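Local coordinates for protein phosphoserine aminotransferase SerC (Cytophaga hutchinsonii ATCC 33406, PDB 3FFR) that probably catalyses the reversible, pyridoxal phosphate-dependent transfer of an amino group between phosphoserine and 2-oxoglutarate, a step of serine biosynthesis, at residues 39-44 / 242-247; 46-51 / 64-69; 50-55 / 250-255; 54-59 / 201-206; 150-155 / 180-185. All blocks are in the same frame, centred on the assembly; numbering follows the deposited sequence. Where two conformers were deposited one is given.

Interaction 1 of 5, residues 39-44 / 242-247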
# COMPACT_ATOMS: atom_id res chain seq x y z
N LYS A 39 -20.12 -3.23 -6.62
CA LYS A 39 -20.18 -2.87 -8.03
C LYS A 39 -19.61 -1.49 -8.27
O LYS A 39 -18.96 -1.22 -9.29
CB LYS A 39 -21.61 -2.94 -8.58
CG LYS A 39 -21.69 -2.46 -10.04
N LYS A 40 -19.82 -0.60 -7.31
CA LYS A 40 -19.29 0.75 -7.46
C LYS A 40 -17.78 0.69 -7.48
O LYS A 40 -17.15 1.33 -8.31
CB LYS A 40 -19.76 1.68 -6.36
CG LYS A 40 -19.08 3.05 -6.41
CD LYS A 40 -19.44 3.91 -7.65
CE LYS A 40 -18.77 5.31 -7.58
NZ LYS A 40 -19.07 6.19 -8.75
N PHE A 41 -17.17 -0.11 -6.61
CA PHE A 41 -15.70 -0.21 -6.63
C PHE A 41 -15.21 -0.81 -7.94
O PHE A 41 -14.20 -0.37 -8.53
CB PHE A 41 -15.09 -1.00 -5.43
CG PHE A 41 -13.61 -1.13 -5.55
CD1 PHE A 41 -12.80 -0.10 -5.17
CD2 PHE A 41 -13.06 -2.22 -6.19
CE1 PHE A 41 -11.41 -0.17 -5.37
CE2 PHE A 41 -11.69 -2.33 -6.37
CZ PHE A 41 -10.87 -1.30 -5.96
N GLU A 42 -15.91 -1.83 -8.41
CA GLU A 42 -15.55 -2.48 -9.68
C GLU A 42 -15.52 -1.45 -10.81
O GLU A 42 -14.68 -1.50 -11.70
CB GLU A 42 -16.47 -3.64 -10.00
CG GLU A 42 -16.25 -4.79 -9.09
CD GLU A 42 -17.16 -5.95 -9.40
OE1 GLU A 42 -17.89 -5.88 -10.39
OE2 GLU A 42 -17.14 -6.94 -8.67
N GLU A 43 -16.46 -0.50 -10.76
CA GLU A 43 -16.52 0.57 -11.77
C GLU A 43 -15.30 1.51 -11.68
O GLU A 43 -14.72 1.93 -12.69
CB GLU A 43 -17.81 1.38 -11.61
CG GLU A 43 -19.06 0.62 -11.99
CD GLU A 43 -20.37 1.39 -11.67
OE1 GLU A 43 -20.30 2.60 -11.34
OE2 GLU A 43 -21.45 0.76 -11.75
N VAL A 44 -14.92 1.81 -10.44
CA VAL A 44 -13.77 2.69 -10.17
C VAL A 44 -12.49 2.02 -10.68
O VAL A 44 -11.67 2.60 -11.41
CB VAL A 44 -13.68 3.02 -8.65
CG1 VAL A 44 -12.35 3.70 -8.21
CG2 VAL A 44 -14.91 3.90 -8.22
N GLU A 242 -6.54 -8.25 -1.75
CA GLU A 242 -6.67 -7.59 -0.45
C GLU A 242 -7.45 -6.27 -0.58
O GLU A 242 -7.76 -5.85 -1.69
CB GLU A 242 -5.29 -7.32 0.15
CG GLU A 242 -4.59 -6.05 -0.36
CD GLU A 242 -4.00 -6.09 -1.79
OE1 GLU A 242 -4.29 -6.99 -2.60
OE2 GLU A 242 -3.22 -5.18 -2.12
N THR A 243 -7.76 -5.60 0.55
CA THR A 243 -8.44 -4.30 0.45
C THR A 243 -7.39 -3.30 -0.05
O THR A 243 -6.37 -3.09 0.61
CB THR A 243 -9.05 -3.84 1.78
OG1 THR A 243 -9.74 -4.95 2.39
CG2 THR A 243 -10.00 -2.62 1.54
N PRO A 244 -7.65 -2.68 -1.21
CA PRO A 244 -6.61 -1.83 -1.76
C PRO A 244 -6.77 -0.36 -1.44
O PRO A 244 -7.72 0.05 -0.79
CB PRO A 244 -6.86 -1.98 -3.24
CG PRO A 244 -8.33 -2.05 -3.34
CD PRO A 244 -8.81 -2.79 -2.12
N ASN A 245 -5.88 0.43 -2.02
CA ASN A 245 -5.92 1.89 -1.88
C ASN A 245 -6.90 2.45 -2.89
O ASN A 245 -6.54 2.93 -3.96
CB ASN A 245 -4.54 2.50 -2.07
CG ASN A 245 -4.51 3.97 -1.76
OD1 ASN A 245 -5.57 4.61 -1.61
ND2 ASN A 245 -3.30 4.54 -1.68
N ALA A 246 -8.17 2.33 -2.55
CA ALA A 246 -9.26 2.81 -3.41
C ALA A 246 -9.18 4.28 -3.73
O ALA A 246 -9.56 4.73 -4.82
CB ALA A 246 -10.64 2.45 -2.77
N MSE A 247 -8.70 5.06 -2.76
CA MSE A 247 -8.60 6.51 -2.97
C MSE A 247 -7.71 6.77 -4.17
O MSE A 247 -8.06 7.55 -5.10
CB MSE A 247 -8.09 7.28 -1.73
CG MSE A 247 -8.92 7.03 -0.48
SE MSE A 247 -10.77 7.65 -0.64
CE MSE A 247 -10.59 9.46 -0.22

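Interaction 2 of 5, residues 46-51 / 64-69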
# COMPACT_ATOMS: atom_id res chain seq x y z
N LYS A 46 -12.25 -0.34 -12.91
CA LYS A 46 -12.25 -0.51 -14.36
C LYS A 46 -11.91 0.76 -15.07
O LYS A 46 -11.24 0.76 -16.10
CB LYS A 46 -13.60 -1.05 -14.85
CG LYS A 46 -13.58 -1.52 -16.27
CD LYS A 46 -14.90 -2.20 -16.59
CE LYS A 46 -14.85 -2.90 -17.95
NZ LYS A 46 -14.62 -1.98 -19.09
N THR A 47 -12.33 1.87 -14.49
CA THR A 47 -12.02 3.18 -15.08
C THR A 47 -10.51 3.40 -15.13
O THR A 47 -9.95 3.79 -16.16
CB THR A 47 -12.68 4.31 -14.28
OG1 THR A 47 -14.11 4.19 -14.39
CG2 THR A 47 -12.25 5.67 -14.78
N ALA A 48 -9.86 3.13 -14.00
CA ALA A 48 -8.38 3.30 -13.91
C ALA A 48 -7.68 2.33 -14.83
O ALA A 48 -6.81 2.71 -15.61
CB ALA A 48 -7.89 3.12 -12.46
N SER A 49 -8.10 1.06 -14.77
CA SER A 49 -7.48 0.02 -15.64
C SER A 49 -7.66 0.31 -17.13
O SER A 49 -6.70 0.34 -17.92
CB SER A 49 -8.03 -1.37 -15.26
OG SER A 49 -7.41 -2.40 -16.00
N ASP A 50 -8.90 0.57 -17.53
CA ASP A 50 -9.17 0.88 -18.93
C ASP A 50 -8.44 2.14 -19.39
O ASP A 50 -7.94 2.20 -20.51
CB ASP A 50 -10.68 1.09 -19.18
CG ASP A 50 -11.48 -0.21 -19.23
OD1 ASP A 50 -10.85 -1.29 -19.23
OD2 ASP A 50 -12.74 -0.15 -19.27
N ASN A 51 -8.46 3.18 -18.56
CA ASN A 51 -7.85 4.47 -18.97
C ASN A 51 -6.35 4.30 -19.18
O ASN A 51 -5.78 4.91 -20.06
CB ASN A 51 -8.10 5.61 -17.98
CG ASN A 51 -9.52 6.16 -18.06
OD1 ASN A 51 -10.33 5.75 -18.92
ND2 ASN A 51 -9.85 7.10 -17.13
N VAL A 64 -3.14 -5.06 -16.52
CA VAL A 64 -2.76 -4.03 -15.58
C VAL A 64 -3.08 -4.57 -14.20
O VAL A 64 -4.21 -5.00 -13.96
CB VAL A 64 -3.60 -2.74 -15.79
CG1 VAL A 64 -3.41 -1.74 -14.63
CG2 VAL A 64 -3.28 -2.05 -17.10
N LEU A 65 -2.09 -4.55 -13.30
CA LEU A 65 -2.26 -4.98 -11.91
C LEU A 65 -1.87 -3.87 -10.94
O LEU A 65 -0.91 -3.13 -11.15
CB LEU A 65 -1.43 -6.24 -11.56
CG LEU A 65 -1.70 -7.45 -12.47
CD1 LEU A 65 -0.75 -8.60 -12.03
CD2 LEU A 65 -3.20 -7.90 -12.44
N PHE A 66 -2.66 -3.77 -9.88
CA PHE A 66 -2.41 -2.80 -8.83
C PHE A 66 -1.81 -3.40 -7.56
O PHE A 66 -2.29 -4.40 -7.01
CB PHE A 66 -3.68 -2.05 -8.44
CG PHE A 66 -4.31 -1.28 -9.57
CD1 PHE A 66 -3.62 -0.27 -10.24
CD2 PHE A 66 -5.58 -1.58 -9.98
CE1 PHE A 66 -4.21 0.44 -11.28
CE2 PHE A 66 -6.18 -0.87 -11.03
CZ PHE A 66 -5.49 0.12 -11.68
N LEU A 67 -0.72 -2.77 -7.13
CA LEU A 67 0.04 -3.13 -5.92
C LEU A 67 0.27 -1.89 -5.05
O LEU A 67 -0.27 -0.81 -5.32
CB LEU A 67 1.34 -3.86 -6.23
CG LEU A 67 1.19 -5.15 -7.06
CD1 LEU A 67 1.02 -4.90 -8.56
CD2 LEU A 67 2.38 -6.13 -6.80
N ALA A 68 1.09 -2.02 -4.01
CA ALA A 68 1.20 -0.92 -3.02
C ALA A 68 2.25 0.11 -3.37
O ALA A 68 2.17 1.27 -2.98
CB ALA A 68 1.52 -1.50 -1.62
N SER A 69 3.29 -0.35 -4.07
CA SER A 69 4.46 0.50 -4.39
C SER A 69 5.27 -0.12 -5.51
O SER A 69 5.08 -1.30 -5.85
CB SER A 69 5.38 0.61 -3.13
OG SER A 69 5.86 -0.67 -2.73
O HOH W 1 -6.77 -4.69 -14.48

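Interaction 3 of 5, residues 50-55 / 250-255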
# COMPACT_ATOMS: atom_id res chain seq x y z
N ASP A 50 -8.90 0.57 -17.53
CA ASP A 50 -9.17 0.88 -18.93
C ASP A 50 -8.44 2.14 -19.39
O ASP A 50 -7.94 2.20 -20.51
CB ASP A 50 -10.68 1.09 -19.18
CG ASP A 50 -11.48 -0.21 -19.23
OD1 ASP A 50 -10.85 -1.29 -19.23
OD2 ASP A 50 -12.74 -0.15 -19.27
N ASN A 51 -8.46 3.18 -18.56
CA ASN A 51 -7.85 4.47 -18.97
C ASN A 51 -6.35 4.30 -19.18
O ASN A 51 -5.78 4.91 -20.06
CB ASN A 51 -8.10 5.61 -17.98
CG ASN A 51 -9.52 6.16 -18.06
OD1 ASN A 51 -10.33 5.75 -18.92
ND2 ASN A 51 -9.85 7.10 -17.13
N LEU A 52 -5.72 3.46 -18.37
CA LEU A 52 -4.28 3.21 -18.54
C LEU A 52 -4.05 2.47 -19.86
O LEU A 52 -3.09 2.75 -20.58
CB LEU A 52 -3.68 2.43 -17.38
CG LEU A 52 -3.45 3.23 -16.10
CD1 LEU A 52 -3.16 2.27 -14.91
CD2 LEU A 52 -2.28 4.23 -16.28
N LYS A 53 -4.93 1.52 -20.16
CA LYS A 53 -4.76 0.74 -21.40
C LYS A 53 -4.91 1.66 -22.60
O LYS A 53 -4.23 1.53 -23.62
CB LYS A 53 -5.75 -0.42 -21.47
CG LYS A 53 -5.47 -1.49 -20.43
CD LYS A 53 -6.56 -2.56 -20.31
CE LYS A 53 -6.23 -3.53 -19.21
NZ LYS A 53 -7.24 -4.63 -19.04
N THR A 54 -5.81 2.62 -22.47
CA THR A 54 -6.05 3.55 -23.59
C THR A 54 -4.87 4.54 -23.71
O THR A 54 -4.26 4.74 -24.79
CB THR A 54 -7.37 4.32 -23.39
OG1 THR A 54 -8.45 3.38 -23.30
CG2 THR A 54 -7.62 5.27 -24.55
N LEU A 55 -4.51 5.11 -22.58
CA LEU A 55 -3.45 6.15 -22.58
C LEU A 55 -2.12 5.62 -23.06
O LEU A 55 -1.36 6.31 -23.75
CB LEU A 55 -3.27 6.71 -21.18
CG LEU A 55 -2.27 7.86 -21.02
CD1 LEU A 55 -2.87 9.10 -21.65
CD2 LEU A 55 -1.94 8.08 -19.51
N PHE A 250 -9.12 5.53 -7.47
CA PHE A 250 -10.11 6.53 -7.88
C PHE A 250 -9.42 7.73 -8.53
O PHE A 250 -9.75 8.16 -9.65
CB PHE A 250 -10.93 7.02 -6.69
CG PHE A 250 -11.95 8.06 -7.03
CD1 PHE A 250 -13.19 7.68 -7.54
CD2 PHE A 250 -11.71 9.40 -6.79
CE1 PHE A 250 -14.16 8.63 -7.82
CE2 PHE A 250 -12.68 10.35 -7.08
CZ PHE A 250 -13.90 9.95 -7.60
N LEU A 251 -8.45 8.26 -7.82
CA LEU A 251 -7.75 9.45 -8.30
C LEU A 251 -7.02 9.14 -9.61
O LEU A 251 -6.96 9.97 -10.51
CB LEU A 251 -6.75 9.98 -7.26
CG LEU A 251 -7.31 10.58 -5.97
CD1 LEU A 251 -6.11 10.91 -5.06
CD2 LEU A 251 -8.20 11.84 -6.25
N LEU A 252 -6.47 7.93 -9.70
CA LEU A 252 -5.75 7.54 -10.92
C LEU A 252 -6.67 7.52 -12.16
O LEU A 252 -6.31 7.96 -13.26
CB LEU A 252 -5.01 6.21 -10.77
CG LEU A 252 -4.07 5.80 -11.91
CD1 LEU A 252 -2.95 6.83 -12.18
CD2 LEU A 252 -3.48 4.39 -11.64
N GLY A 253 -7.86 7.00 -11.98
CA GLY A 253 -8.83 6.95 -13.08
C GLY A 253 -9.25 8.35 -13.49
O GLY A 253 -9.41 8.63 -14.66
N LYS A 254 -9.38 9.24 -12.51
CA LYS A 254 -9.78 10.62 -12.81
C LYS A 254 -8.65 11.37 -13.54
O LYS A 254 -8.87 12.06 -14.55
CB LYS A 254 -10.16 11.38 -11.54
CG LYS A 254 -11.45 10.91 -10.87
CD LYS A 254 -12.68 11.07 -11.77
CE LYS A 254 -13.96 10.69 -11.07
NZ LYS A 254 -15.15 10.89 -11.95
N VAL A 255 -7.44 11.26 -13.02
CA VAL A 255 -6.27 11.96 -13.61
C VAL A 255 -5.95 11.42 -14.98
O VAL A 255 -5.65 12.16 -15.93
CB VAL A 255 -5.03 11.89 -12.68
CG1 VAL A 255 -3.73 12.25 -13.40
CG2 VAL A 255 -5.29 12.81 -11.44

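Interaction 4 of 5, residues 54-59 / 201-206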
# COMPACT_ATOMS: atom_id res chain seq x y z
N THR A 54 -5.81 2.62 -22.47
CA THR A 54 -6.05 3.55 -23.59
C THR A 54 -4.87 4.54 -23.71
O THR A 54 -4.26 4.74 -24.79
CB THR A 54 -7.37 4.32 -23.39
OG1 THR A 54 -8.45 3.38 -23.30
CG2 THR A 54 -7.62 5.27 -24.55
N LEU A 55 -4.51 5.11 -22.58
CA LEU A 55 -3.45 6.15 -22.58
C LEU A 55 -2.12 5.62 -23.06
O LEU A 55 -1.36 6.31 -23.75
CB LEU A 55 -3.27 6.71 -21.18
CG LEU A 55 -2.27 7.86 -21.02
CD1 LEU A 55 -2.87 9.10 -21.65
CD2 LEU A 55 -1.94 8.08 -19.51
N LEU A 56 -1.83 4.39 -22.64
CA LEU A 56 -0.56 3.74 -22.94
C LEU A 56 -0.61 2.86 -24.18
O LEU A 56 0.37 2.25 -24.58
CB LEU A 56 -0.06 2.96 -21.73
CG LEU A 56 0.22 3.83 -20.49
CD1 LEU A 56 0.68 2.92 -19.29
CD2 LEU A 56 1.23 4.96 -20.80
N GLU A 57 -1.77 2.82 -24.79
CA GLU A 57 -1.97 2.04 -26.03
C GLU A 57 -1.52 0.58 -25.88
O GLU A 57 -0.84 -0.01 -26.73
CB GLU A 57 -1.29 2.73 -27.21
CG GLU A 57 -1.81 4.16 -27.38
CD GLU A 57 -1.08 4.95 -28.45
OE1 GLU A 57 -0.79 4.41 -29.53
OE2 GLU A 57 -0.81 6.12 -28.19
N LEU A 58 -1.98 -0.04 -24.82
CA LEU A 58 -1.62 -1.41 -24.53
C LEU A 58 -2.40 -2.40 -25.38
O LEU A 58 -3.62 -2.29 -25.54
CB LEU A 58 -1.87 -1.74 -23.07
CG LEU A 58 -1.05 -0.97 -22.03
CD1 LEU A 58 -1.52 -1.30 -20.59
CD2 LEU A 58 0.43 -1.27 -22.23
N PRO A 59 -1.69 -3.40 -25.91
CA PRO A 59 -2.38 -4.42 -26.69
C PRO A 59 -3.07 -5.47 -25.83
O PRO A 59 -2.92 -5.51 -24.60
CB PRO A 59 -1.29 -5.06 -27.51
CG PRO A 59 -0.04 -4.81 -26.79
CD PRO A 59 -0.24 -3.58 -25.91
N VAL A 201 1.74 0.21 -9.98
CA VAL A 201 1.10 -0.34 -11.16
C VAL A 201 2.07 -1.20 -11.96
O VAL A 201 3.14 -0.76 -12.38
CB VAL A 201 0.50 0.78 -12.07
CG1 VAL A 201 -0.28 0.17 -13.21
CG2 VAL A 201 -0.45 1.74 -11.26
N TRP A 202 1.66 -2.45 -12.15
CA TRP A 202 2.43 -3.47 -12.87
C TRP A 202 1.69 -3.85 -14.14
O TRP A 202 0.64 -4.43 -14.10
CB TRP A 202 2.69 -4.67 -11.95
CG TRP A 202 3.63 -5.71 -12.46
CD1 TRP A 202 4.46 -5.62 -13.55
CD2 TRP A 202 3.98 -6.95 -11.81
NE1 TRP A 202 5.20 -6.76 -13.67
CE2 TRP A 202 4.95 -7.59 -12.61
CE3 TRP A 202 3.52 -7.59 -10.66
CZ2 TRP A 202 5.49 -8.85 -12.29
CZ3 TRP A 202 4.05 -8.85 -10.34
CH2 TRP A 202 5.01 -9.47 -11.16
N ILE A 203 2.29 -3.46 -15.25
CA ILE A 203 1.77 -3.77 -16.58
C ILE A 203 2.58 -4.96 -17.08
O ILE A 203 3.82 -4.92 -17.10
CB ILE A 203 1.92 -2.54 -17.50
CG1 ILE A 203 0.95 -1.43 -17.03
CG2 ILE A 203 1.70 -2.93 -18.97
CD1 ILE A 203 1.16 -0.12 -17.73
N LEU A 204 1.89 -6.03 -17.44
CA LEU A 204 2.61 -7.26 -17.81
C LEU A 204 1.86 -8.06 -18.85
O LEU A 204 0.65 -8.00 -18.93
CB LEU A 204 2.84 -8.14 -16.57
CG LEU A 204 1.66 -8.92 -15.92
CD1 LEU A 204 2.18 -9.78 -14.77
CD2 LEU A 204 0.47 -8.01 -15.43
N ASN A 205 2.62 -8.81 -19.62
CA ASN A 205 2.05 -9.62 -20.68
C ASN A 205 1.88 -11.11 -20.37
O ASN A 205 2.19 -11.65 -19.29
CB ASN A 205 2.78 -9.41 -22.03
CG ASN A 205 4.14 -10.11 -22.09
OD1 ASN A 205 4.52 -10.82 -21.17
ND2 ASN A 205 4.88 -9.91 -23.18
N ASP A 206 1.34 -11.75 -21.39
CA ASP A 206 1.05 -13.19 -21.36
C ASP A 206 2.28 -14.03 -21.01
O ASP A 206 2.17 -15.05 -20.33
CB ASP A 206 0.47 -13.67 -22.72
CG ASP A 206 1.44 -13.43 -23.95
OD1 ASP A 206 1.94 -12.30 -24.24
OD2 ASP A 206 1.68 -14.42 -24.69

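Interaction 5 of 5, residues 150-155 / 180-185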
# COMPACT_ATOMS: atom_id res chain seq x y z
N GLU A 150 14.58 3.31 -28.05
CA GLU A 150 15.32 2.70 -29.15
C GLU A 150 16.41 1.79 -28.60
O GLU A 150 16.73 0.76 -29.19
CB GLU A 150 15.90 3.74 -30.14
CG GLU A 150 16.91 4.70 -29.55
CD GLU A 150 17.42 5.69 -30.59
OE1 GLU A 150 17.12 5.50 -31.79
OE2 GLU A 150 18.13 6.65 -30.19
N ASP A 151 16.96 2.17 -27.46
CA ASP A 151 18.02 1.35 -26.81
C ASP A 151 17.38 0.15 -26.11
O ASP A 151 17.87 -0.99 -26.15
CB ASP A 151 18.87 2.18 -25.85
CG ASP A 151 19.80 3.19 -26.56
OD1 ASP A 151 20.03 3.11 -27.79
OD2 ASP A 151 20.31 4.06 -25.84
N ILE A 152 16.25 0.40 -25.45
CA ILE A 152 15.50 -0.69 -24.78
C ILE A 152 15.18 -1.80 -25.79
O ILE A 152 15.25 -3.00 -25.50
CB ILE A 152 14.19 -0.14 -24.15
CG1 ILE A 152 14.60 0.71 -22.92
CG2 ILE A 152 13.20 -1.30 -23.75
CD1 ILE A 152 13.56 1.29 -22.09
N ASN A 153 14.82 -1.36 -26.98
CA ASN A 153 14.36 -2.26 -28.04
C ASN A 153 15.43 -3.21 -28.55
O ASN A 153 15.12 -4.16 -29.27
CB ASN A 153 13.78 -1.48 -29.23
CG ASN A 153 12.41 -0.90 -28.95
OD1 ASN A 153 11.77 -1.25 -27.95
ND2 ASN A 153 11.95 -0.02 -29.83
N THR A 154 16.68 -2.94 -28.18
CA THR A 154 17.78 -3.77 -28.66
C THR A 154 17.95 -5.03 -27.84
O THR A 154 18.66 -5.95 -28.24
CB THR A 154 19.14 -3.05 -28.63
OG1 THR A 154 19.53 -2.76 -27.28
CG2 THR A 154 19.12 -1.79 -29.48
N PHE A 155 17.28 -5.10 -26.71
CA PHE A 155 17.46 -6.27 -25.80
C PHE A 155 16.73 -7.54 -26.18
O PHE A 155 17.21 -8.64 -25.90
CB PHE A 155 17.16 -5.88 -24.35
CG PHE A 155 18.30 -5.11 -23.71
CD1 PHE A 155 18.41 -3.74 -23.90
CD2 PHE A 155 19.28 -5.76 -22.99
CE1 PHE A 155 19.46 -3.04 -23.34
CE2 PHE A 155 20.34 -5.06 -22.44
CZ PHE A 155 20.43 -3.69 -22.62
N THR A 180 5.80 -4.91 -28.14
CA THR A 180 6.17 -6.22 -28.67
C THR A 180 7.62 -6.55 -28.38
O THR A 180 8.01 -7.71 -28.47
CB THR A 180 5.97 -6.32 -30.20
OG1 THR A 180 6.99 -5.58 -30.88
CG2 THR A 180 4.55 -5.86 -30.62
N LYS A 181 8.39 -5.53 -27.99
CA LYS A 181 9.82 -5.72 -27.75
C LYS A 181 10.22 -5.87 -26.29
O LYS A 181 11.37 -6.16 -25.98
CB LYS A 181 10.62 -4.64 -28.45
CG LYS A 181 10.48 -4.73 -29.94
CD LYS A 181 11.31 -3.70 -30.66
CE LYS A 181 10.97 -3.73 -32.14
NZ LYS A 181 11.03 -5.12 -32.69
N ILE A 182 9.24 -5.70 -25.41
CA ILE A 182 9.43 -5.89 -23.98
C ILE A 182 8.27 -6.76 -23.49
O ILE A 182 7.42 -7.17 -24.28
CB ILE A 182 9.53 -4.58 -23.20
CG1 ILE A 182 8.22 -3.78 -23.30
CG2 ILE A 182 10.78 -3.75 -23.63
CD1 ILE A 182 8.17 -2.54 -22.43
N ASP A 183 8.26 -7.05 -22.20
CA ASP A 183 7.21 -7.89 -21.63
C ASP A 183 6.45 -7.25 -20.48
O ASP A 183 5.35 -7.68 -20.12
CB ASP A 183 7.82 -9.22 -21.18
CG ASP A 183 8.48 -9.97 -22.35
OD1 ASP A 183 7.72 -10.54 -23.19
OD2 ASP A 183 9.75 -10.03 -22.38
N SER A 184 7.00 -6.19 -19.94
CA SER A 184 6.40 -5.56 -18.76
C SER A 184 7.04 -4.23 -18.44
O SER A 184 8.22 -3.98 -18.74
CB SER A 184 6.59 -6.52 -17.55
OG SER A 184 6.18 -6.00 -16.28
N VAL A 185 6.19 -3.37 -17.93
CA VAL A 185 6.63 -2.08 -17.40
C VAL A 185 5.90 -1.81 -16.10
O VAL A 185 4.80 -2.31 -15.86
CB VAL A 185 6.42 -0.94 -18.44
CG1 VAL A 185 4.94 -0.62 -18.62
CG2 VAL A 185 7.18 0.33 -18.04
O HOH W 2 13.94 -5.24 -26.35

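Interaction 1 of 5, residues 39-44 / 242-247
F41 makes the apolar contacts of segment 39-44. Its ring reaches out from helix 39-55 with CG anti to the backbone N (chi1 177°), bringing the CE1-CZ side of the phenyl up to P244 and A246. CZ touches P244 CG at 3.7 Å, the two side chains passing alongside in opposed senses, and A246 CB sits at the ring edge, 3.8 Å from CE1. I249 adds a further apolar neighbour. An alanine in place of F41 would leave P244 and A246 without their aromatic partner, a loss that would probably let the 242-247 loop shift. Polar bonds lie round this core: E42 OE2 accepts from Q239 NE2, and N245, centre of an inverse gamma turn, caps helix 246-262 through OD1 to N248 N. T243 OG1 bonds the pyridoxal phosphate-lysine side chain of the second subunit, and the P244 side chain lies about 7 Å from a bound serine, as expected of a fold-type I aminotransferase with its active site at the dimer interface.

Interaction 2 of 5, residues 46-51 / 64-69
A48 and F66 make the apolar part of the contact: A48 CB lies 3.9 Å from F66 CZ, approaching obliquely. The same CZ corner of the ring comes up to the helix backbone, with S49 N near the ring plane at its edge. F66 holds CG beside its own backbone N (chi1 -60°), which extends the phenyl from the strand to the helix surface; Y45 meets it edge-to-face, and I249 and L252 of helix 246-262 add further apolar cover. One step along the helix, S49 OG packs against V64 CB at 3.8 Å. Helix 39-55 here packs on one face of the large seven-stranded sheet of the fold-type I domain at its edge, over strand 62-67, outermost within this chain; the axes of 46-51 and 64-67 approach to 9.2 Å with their directions 127° apart. The polar link is made by water. One molecule is hydrogen-bonded to S49 OG at 2.8 Å and donates to V64 O at 2.6 Å, so the buried hydroxyl and the strand carbonyl are joined without a direct bond. Along the helix, on the flank away from the strand, the K46 NZ to D50 OD2 salt bridge of 2.6 Å uses the syn lone pair of the carboxylate and spans one turn. Past the strand, S69 is the N-cap of helix 70-81, its OG bonding E72 N.

Interaction 3 of 5, residues 50-55 / 250-255
N51 and G253 meet in a helix-to-helix contact between 39-55 and 246-262, two helices far apart in sequence, joined here by one hydrogen bond and one leucine pair. The bond runs from N51 ND2 to G253 O at 2.9 Å. It is bent at the hydrogen (130°), yet well placed at the acceptor: the amide nitrogen lies in the carbonyl plane, on a lone pair, and G253 O is only 6° out of the amide plane of N51. T256 OG1 is also within bonding reach of G253 O, though L252 O competes for its proton, while N51 ND2 has a further, weak bond to T256 OG1. The N51 and G253 CA atoms are 6.5 Å apart, a close approach at a position that carries no side chain. Both helices lie over the same face of the large sheet in this fold-type I aminotransferase, for L52 also touches V64 and L252 also touches F66 of strand 62-67. Beneath the polar bond the two leucines cross at about a right angle, with L52 CD1 and L252 CD2 3.9 Å apart. L252 has CG anti to its amide nitrogen (chi1 -172°), which turns its branch to the other helix; F193 and L195 pack on it as well. A bound polyether, probably from the crystallisation liquor, lies about 5 Å from the N51 side chain.

Interaction 4 of 5, residues 54-59 / 201-206
The indole of W202, which carries L204 CD1 over one face, offset toward the rim at 4.1 Å above the plane, sits on one side of strand 200-205; I203, between these two residues in sequence, turns to the other side and meets L56 and L58. I203 CD1 presses on L56 CD1 at 3.5 Å, tighter than usual for two methyls, and also reaches L58 CD1, while CG2 lies against L58 CD2 at 3.9 Å and L58 CD1 at 4.0 Å. With CG2 anti to the backbone N and CG1 beside it (chi1 -69°), the isoleucine turns both methyls to the leucine pair. The two leucines flank E57, whose positive phi ends helix 39-55 in a Schellman motif, and they set this helix end on the large sheet next to its outermost strand, 62-67. An alanine at I203 would lack both branches and is likely to open a gap beneath L56 and L58, leaving the turn less firmly seated. W179 packs on L58, and its NE1 bonds L56 O; L172 and P173 touch L56. On the sheet side, V185 and Y62 also pack on I203.

Interaction 5 of 5, residues 150-155 / 180-185
I152 lies across I182 at an oblique angle, the two CG2 methyls 3.4 Å apart, closer than ordinary van der Waals contact. V166 and L136, from two parallel strands, also pack on I152, while I164 touches I182. Next to this pair the amide of N153 meets the aliphatic chain of K181 at about a right angle: in the conformer given, K181 CD lies 3.5 Å from N153 CG, and K181 CB is 3.6 Å from N153 OD1. One water joins the backbones, donating to I152 O at 2.7 Å and to K181 O at 2.8 Å. A type I turn from I152 to F155 keeps helical backbone angles, and T154 OG1 donates to D151 O at 2.7 Å, in the plane of the D151 carbonyl. D183, just before strand 184-188, makes salt bridges with R156 and R207. The contact thus joins the short helix 149-152 to the approach to a strand of the large sheet, the one that runs on toward K191, the cofactor-bearing lysine of this fold-type I enzyme.

In the fold
Four of the five contacts share helix 39-55: interactions 1, 2, 3 and 4 follow it from start to end. Interactions 2 and 3 have centres 8 Å apart, and interactions 1 and 3 touch where V44 CG1 packs on F250 CA at 3.6 Å. From interaction 2 the line passes from strand to strand across the sheet, L65 O lying 2.8 Å from W202 N of interaction 4, a probable hydrogen bond. I203 N, 2.8 Å from V185 O, carries it on to interaction 5 in the same way. Interactions 1 and 5 stand about 31 Å apart between centres. Interaction 1 reaches the active site at the subunit interface; interaction 5 lies at the start of the strand that runs on toward K191.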